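N-glycosylase/DNA lyase (PDB 3FHF) belongs to the 8-oxoguanine DNA glycosylase family, as an archaeal, all-helical member of the helix-hairpin-helix group of DNA-repair glycosylases and lyases. Local coordinates at residues K46-C51 with S139-N144; L76-L81 with Y99-R104. One frame throughout, in Å; residues are numbered along the deposited sequence.

In the fold
Contact 1 pairs helix 41-54 with helix 135-144 near the middle of the molecule, its centre about 6 Å from the centre of the chain. Contact 2 lies further out, about 21 Å from that centre, where the start of helix 78-87 meets the C-terminal part of helix 93-103 and R104 that follows. The two centres are about 17 Å apart. Both segments of contact 2 come in the chain between the two segments of contact 1. Helix 41-54 bridges them: its C49 SG packs 3.7 Å from I100 CG2, so the outer helix pair is built directly onto the central helix.

Contact 1: K46-C51 with S139-N144; sequences KELCFC and SHFLRN
Around the nearest backbone pair, L48 and F141, segments 46-51 and 139-144 run roughly antiparallel, their helical axes 141° apart in direction and 9.0 Å from each other at closest approach. F141 supplies the largest share of the interface. With its CG anti to the backbone N (chi1 168°), its ring swings toward the other helix, and L48 CD1 sits over the centre of one face in a CH-pi contact, 3.9 Å from the ring centroid. The same ring reaches the backbone, F141 CD1 lying 3.5 Å from L48 CA. C51 SG touches F141 CA at 3.4 Å and also lies over one face of the H140 ring, 4.0 Å from the centroid and displaced toward the rim. This is close helix-helix packing within the all-helical glycosylase fold, and every residue that touches is buried. F50 CE2 approaches H140 CE1 at 3.7 Å, the two ring planes inclined by 66°, and meets N144 ND2 as well. Polar groups in this interior are satisfied by several partners. R143 offers NE and NH2 side-on to N144 OD1, which lies in the guanidinium plane and accepts both hydrogen bonds; this should fix the rotation of the amide. N144 ND2 and H140 NE2 both bond the C-terminal carboxylate of K214. E47 OE2 accepts a hydrogen bond from Q66 NE2 and forms a salt bridge with K214 NZ, whereas one water donates to both E47 OE1 and N144 O. A second water joins C51 O to H140 ND1.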
loop_
_atom_site.group_PDB
_atom_site.type_symbol
_atom_site.label_atom_id
_atom_site.label_comp_id
_atom_site.label_asym_id
_atom_site.label_seq_id
_atom_site.Cartn_x
_atom_site.Cartn_y
_atom_site.Cartn_z
ATOM N N LYS A 46 10.494 -0.398 9.398
ATOM C CA LYS A 46 10.931 -1.253 8.300
ATOM C C LYS A 46 9.837 -1.352 7.243
ATOM O O LYS A 46 10.130 -1.438 6.051
ATOM C CB LYS A 46 11.265 -2.669 8.789
ATOM C CG LYS A 46 12.702 -2.893 9.241
ATOM C CD LYS A 46 12.985 -2.249 10.578
ATOM C CE LYS A 46 14.233 -2.846 11.213
ATOM N NZ LYS A 46 14.471 -2.326 12.586
ATOM N N GLU A 47 8.579 -1.369 7.674
ATOM C CA GLU A 47 7.471 -1.447 6.724
ATOM C C GLU A 47 7.330 -0.132 5.977
ATOM O O GLU A 47 6.923 -0.108 4.815
ATOM C CB GLU A 47 6.155 -1.771 7.427
ATOM C CG GLU A 47 6.032 -3.216 7.826
ATOM C CD GLU A 47 6.145 -4.161 6.641
ATOM O OE1 GLU A 47 5.282 -4.109 5.739
ATOM O OE2 GLU A 47 7.103 -4.955 6.615
ATOM N N LEU A 48 7.664 0.964 6.648
ATOM C CA LEU A 48 7.585 2.273 6.017
ATOM C C LEU A 48 8.617 2.312 4.891
ATOM O O LEU A 48 8.368 2.865 3.821
ATOM C CB LEU A 48 7.886 3.375 7.031
ATOM C CG LEU A 48 7.854 4.804 6.476
ATOM C CD1 LEU A 48 6.427 5.181 6.077
ATOM C CD2 LEU A 48 8.370 5.760 7.522
ATOM N N CYS A 49 9.776 1.709 5.144
ATOM C CA CYS A 49 10.843 1.669 4.160
ATOM C C CYS A 49 10.468 0.763 3.001
ATOM O O CYS A 49 10.834 1.030 1.859
ATOM C CB CYS A 49 12.143 1.207 4.813
ATOM S SG CYS A 49 12.805 2.428 5.968
ATOM N N PHE A 50 9.741 -0.311 3.300
ATOM C CA PHE A 50 9.284 -1.229 2.265
ATOM C C PHE A 50 8.431 -0.427 1.282
ATOM O O PHE A 50 8.559 -0.567 0.066
ATOM C CB PHE A 50 8.416 -2.342 2.870
ATOM C CG PHE A 50 7.606 -3.102 1.848
ATOM C CD1 PHE A 50 8.210 -4.037 1.014
ATOM C CD2 PHE A 50 6.247 -2.852 1.696
ATOM C CE1 PHE A 50 7.469 -4.713 0.039
ATOM C CE2 PHE A 50 5.495 -3.518 0.727
ATOM C CZ PHE A 50 6.108 -4.450 -0.104
ATOM N N CYS A 51 7.562 0.418 1.828
ATOM C CA CYS A 51 6.675 1.227 1.002
ATOM C C CYS A 51 7.427 2.320 0.249
ATOM O O CYS A 51 7.063 2.667 -0.870
ATOM C CB CYS A 51 5.556 1.820 1.862
ATOM S SG CYS A 51 4.419 0.554 2.505
ATOM N N SER A 139 -0.950 5.295 2.169
ATOM C CA SER A 139 -2.073 4.383 2.277
ATOM C C SER A 139 -1.572 2.939 2.324
ATOM O O SER A 139 -2.064 2.118 3.097
ATOM C CB SER A 139 -3.003 4.561 1.073
ATOM O OG SER A 139 -3.415 5.915 0.957
ATOM N N HIS A 140 -0.588 2.647 1.482
ATOM C CA HIS A 140 -0.007 1.319 1.391
ATOM C C HIS A 140 0.582 0.952 2.758
ATOM O O HIS A 140 0.341 -0.142 3.288
ATOM C CB HIS A 140 1.074 1.325 0.305
ATOM C CG HIS A 140 1.600 -0.035 -0.040
ATOM N ND1 HIS A 140 2.702 -0.220 -0.847
ATOM C CD2 HIS A 140 1.166 -1.274 0.294
ATOM C CE1 HIS A 140 2.925 -1.514 -0.994
ATOM N NE2 HIS A 140 2.007 -2.175 -0.313
ATOM N N PHE A 141 1.334 1.887 3.331
ATOM C CA PHE A 141 1.963 1.692 4.634
ATOM C C PHE A 141 0.919 1.437 5.727
ATOM O O PHE A 141 1.021 0.472 6.477
ATOM C CB PHE A 141 2.805 2.925 4.991
ATOM C CG PHE A 141 3.274 2.950 6.424
ATOM C CD1 PHE A 141 4.174 1.999 6.895
ATOM C CD2 PHE A 141 2.796 3.909 7.303
ATOM C CE1 PHE A 141 4.591 2.003 8.232
ATOM C CE2 PHE A 141 3.209 3.926 8.653
ATOM C CZ PHE A 141 4.108 2.968 9.110
ATOM N N LEU A 142 -0.087 2.302 5.807
ATOM C CA LEU A 142 -1.126 2.153 6.816
ATOM C C LEU A 142 -1.875 0.827 6.685
ATOM O O LEU A 142 -2.215 0.188 7.692
ATOM C CB LEU A 142 -2.088 3.337 6.747
ATOM C CG LEU A 142 -1.447 4.670 7.169
ATOM C CD1 LEU A 142 -2.411 5.803 6.914
ATOM C CD2 LEU A 142 -1.062 4.624 8.655
ATOM N N ARG A 143 -2.127 0.407 5.451
ATOM C CA ARG A 143 -2.806 -0.870 5.214
ATOM C C ARG A 143 -1.904 -1.998 5.744
ATOM O O ARG A 143 -2.354 -2.896 6.472
ATOM C CB ARG A 143 -3.046 -1.072 3.706
ATOM C CG ARG A 143 -4.068 -2.180 3.321
ATOM C CD ARG A 143 -3.510 -3.591 3.531
ATOM N NE ARG A 143 -2.347 -3.848 2.683
ATOM C CZ ARG A 143 -2.416 -4.155 1.390
ATOM N NH1 ARG A 143 -3.594 -4.254 0.794
ATOM N NH2 ARG A 143 -1.306 -4.350 0.691
ATOM N N ASN A 144 -0.623 -1.938 5.390
ATOM C CA ASN A 144 0.316 -2.971 5.797
ATOM C C ASN A 144 0.585 -3.084 7.302
ATOM O O ASN A 144 1.107 -4.102 7.762
ATOM C CB ASN A 144 1.618 -2.824 4.993
ATOM C CG ASN A 144 1.468 -3.342 3.565
ATOM O OD1 ASN A 144 0.356 -3.546 3.092
ATOM N ND2 ASN A 144 2.582 -3.559 2.885
HETATM O O HOH W 1 2.978 -5.767 6.504
HETATM O O HOH W 2 4.006 2.172 -1.692
#

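Contact 2: L76-L81 with Y99-R104; sequences LPREEL and YIVLAR
R104 grips the carbonyl oxygen of L76 end-on with both terminal nitrogens, NH2 at 2.6 Å from L76 O and NH1 at 2.8 Å from the same atom. Both bonds are bent, with N-H...O angles of 147° from NH2 and 136° from NH1, although the oxygen lies in the guanidinium plane. NH2 meets a lone pair in the carbonyl plane, whereas NH1 comes in tilted 33° from it. The side chain is extended from CG to NE, which carries the guanidinium across to the turn at L76, and R104 NE bonds the carbonyl of F73. The arginine thereby ties down two backbone oxygens, one within helix 72-75 (F73) and one just past it (L76). P77 is the N-cap of helix 78-87, so the bonds fasten a tight helix-to-helix junction of this all-helical fold to the C-terminal part of helix 93-103. V101 CG2 lies over the centre of the guanidinium, 4.1 Å above its plane, and the same methyl also meets R78 CD, 3.9 Å from V101 CG2. The buried L81 points toward the opposing helix: its CD2 packs 3.8 Å from I100 CG2, the side chains crossing at about a right angle. L81 also touches I69 of helix 59-69, and R104 packs on F45 of helix 41-54.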
loop_
_atom_site.group_PDB
_atom_site.type_symbol
_atom_site.label_atom_id
_atom_site.label_comp_id
_atom_site.label_asym_id
_atom_site.label_seq_id
_atom_site.Cartn_x
_atom_site.Cartn_y
_atom_site.Cartn_z
ATOM N N LEU A 76 22.464 1.796 9.037
ATOM C CA LEU A 76 23.378 2.080 7.934
ATOM C C LEU A 76 23.508 3.551 7.552
ATOM O O LEU A 76 22.516 4.271 7.449
ATOM C CB LEU A 76 22.955 1.296 6.690
ATOM C CG LEU A 76 23.059 -0.229 6.735
ATOM C CD1 LEU A 76 22.303 -0.812 5.553
ATOM C CD2 LEU A 76 24.522 -0.656 6.706
ATOM N N PRO A 77 24.749 4.021 7.343
ATOM C CA PRO A 77 24.936 5.420 6.960
ATOM C C PRO A 77 24.510 5.585 5.500
ATOM O O PRO A 77 24.479 4.612 4.744
ATOM C CB PRO A 77 26.436 5.637 7.167
ATOM C CG PRO A 77 27.009 4.292 6.884
ATOM C CD PRO A 77 26.044 3.369 7.598
ATOM N N ARG A 78 24.167 6.810 5.120
ATOM C CA ARG A 78 23.734 7.123 3.760
ATOM C C ARG A 78 24.459 6.299 2.699
ATOM O O ARG A 78 23.839 5.561 1.929
ATOM C CB ARG A 78 23.971 8.605 3.479
ATOM C CG ARG A 78 23.461 9.100 2.135
ATOM C CD ARG A 78 22.014 9.542 2.229
ATOM N NE ARG A 78 21.702 10.587 1.256
ATOM C CZ ARG A 78 21.642 10.404 -0.059
ATOM N NH1 ARG A 78 21.869 9.205 -0.583
ATOM N NH2 ARG A 78 21.359 11.426 -0.853
ATOM N N GLU A 79 25.781 6.440 2.667
ATOM C CA GLU A 79 26.627 5.753 1.697
ATOM C C GLU A 79 26.486 4.235 1.664
ATOM O O GLU A 79 26.414 3.643 0.589
ATOM C CB GLU A 79 28.099 6.119 1.931
ATOM C CG GLU A 79 28.578 5.937 3.367
ATOM C CD GLU A 79 28.341 7.167 4.230
ATOM O OE1 GLU A 79 27.196 7.665 4.273
ATOM O OE2 GLU A 79 29.306 7.636 4.872
ATOM N N GLU A 80 26.454 3.603 2.832
ATOM C CA GLU A 80 26.334 2.150 2.880
ATOM C C GLU A 80 24.967 1.643 2.438
ATOM O O GLU A 80 24.859 0.559 1.861
ATOM C CB GLU A 80 26.645 1.632 4.284
ATOM C CG GLU A 80 28.092 1.832 4.698
ATOM C CD GLU A 80 28.552 0.809 5.715
ATOM O OE1 GLU A 80 27.950 0.733 6.806
ATOM O OE2 GLU A 80 29.520 0.080 5.418
ATOM N N LEU A 81 23.926 2.423 2.707
ATOM C CA LEU A 81 22.573 2.035 2.323
ATOM C C LEU A 81 22.397 2.189 0.819
ATOM O O LEU A 81 21.805 1.335 0.155
ATOM C CB LEU A 81 21.542 2.904 3.050
ATOM C CG LEU A 81 20.073 2.578 2.765
ATOM C CD1 LEU A 81 19.788 1.110 3.087
ATOM C CD2 LEU A 81 19.187 3.488 3.604
ATOM N N TYR A 99 15.665 9.324 1.090
ATOM C CA TYR A 99 14.355 9.398 1.733
ATOM C C TYR A 99 14.348 8.613 3.043
ATOM O O TYR A 99 13.864 9.094 4.073
ATOM C CB TYR A 99 13.264 8.826 0.827
ATOM C CG TYR A 99 13.051 9.554 -0.482
ATOM C CD1 TYR A 99 13.282 10.926 -0.594
ATOM C CD2 TYR A 99 12.567 8.874 -1.600
ATOM C CE1 TYR A 99 13.033 11.602 -1.793
ATOM C CE2 TYR A 99 12.314 9.540 -2.799
ATOM C CZ TYR A 99 12.550 10.901 -2.886
ATOM O OH TYR A 99 12.302 11.552 -4.072
ATOM N N ILE A 100 14.883 7.398 2.990
ATOM C CA ILE A 100 14.933 6.534 4.161
ATOM C C ILE A 100 15.702 7.160 5.315
ATOM O O ILE A 100 15.221 7.181 6.451
ATOM C CB ILE A 100 15.553 5.164 3.801
ATOM C CG1 ILE A 100 14.603 4.410 2.866
ATOM C CG2 ILE A 100 15.820 4.355 5.069
ATOM C CD1 ILE A 100 15.161 3.117 2.301
ATOM N N VAL A 101 16.895 7.669 5.027
ATOM C CA VAL A 101 17.718 8.296 6.056
ATOM C C VAL A 101 16.981 9.479 6.678
ATOM O O VAL A 101 16.972 9.643 7.900
ATOM C CB VAL A 101 19.065 8.797 5.471
ATOM C CG1 VAL A 101 19.878 9.501 6.550
ATOM C CG2 VAL A 101 19.853 7.622 4.894
ATOM N N LEU A 102 16.367 10.302 5.833
ATOM C CA LEU A 102 15.626 11.468 6.310
ATOM C C LEU A 102 14.442 11.060 7.181
ATOM O O LEU A 102 14.121 11.738 8.161
ATOM C CB LEU A 102 15.119 12.299 5.130
ATOM C CG LEU A 102 16.184 12.988 4.274
ATOM C CD1 LEU A 102 15.533 13.630 3.058
ATOM C CD2 LEU A 102 16.921 14.026 5.113
ATOM N N ALA A 103 13.801 9.949 6.826
ATOM C CA ALA A 103 12.647 9.465 7.576
ATOM C C ALA A 103 13.032 9.026 8.975
ATOM O O ALA A 103 12.171 8.843 9.832
ATOM C CB ALA A 103 11.988 8.305 6.835
ATOM N N ARG A 104 14.328 8.860 9.211
ATOM C CA ARG A 104 14.798 8.413 10.516
ATOM C C ARG A 104 14.452 9.343 11.674
ATOM O O ARG A 104 14.451 8.915 12.828
ATOM C CB ARG A 104 16.305 8.165 10.465
ATOM C CG ARG A 104 16.664 6.934 9.653
ATOM C CD ARG A 104 18.159 6.759 9.506
ATOM N NE ARG A 104 18.482 5.598 8.680
ATOM C CZ ARG A 104 19.717 5.272 8.313
ATOM N NH1 ARG A 104 20.743 6.021 8.698
ATOM N NH2 ARG A 104 19.927 4.193 7.569
#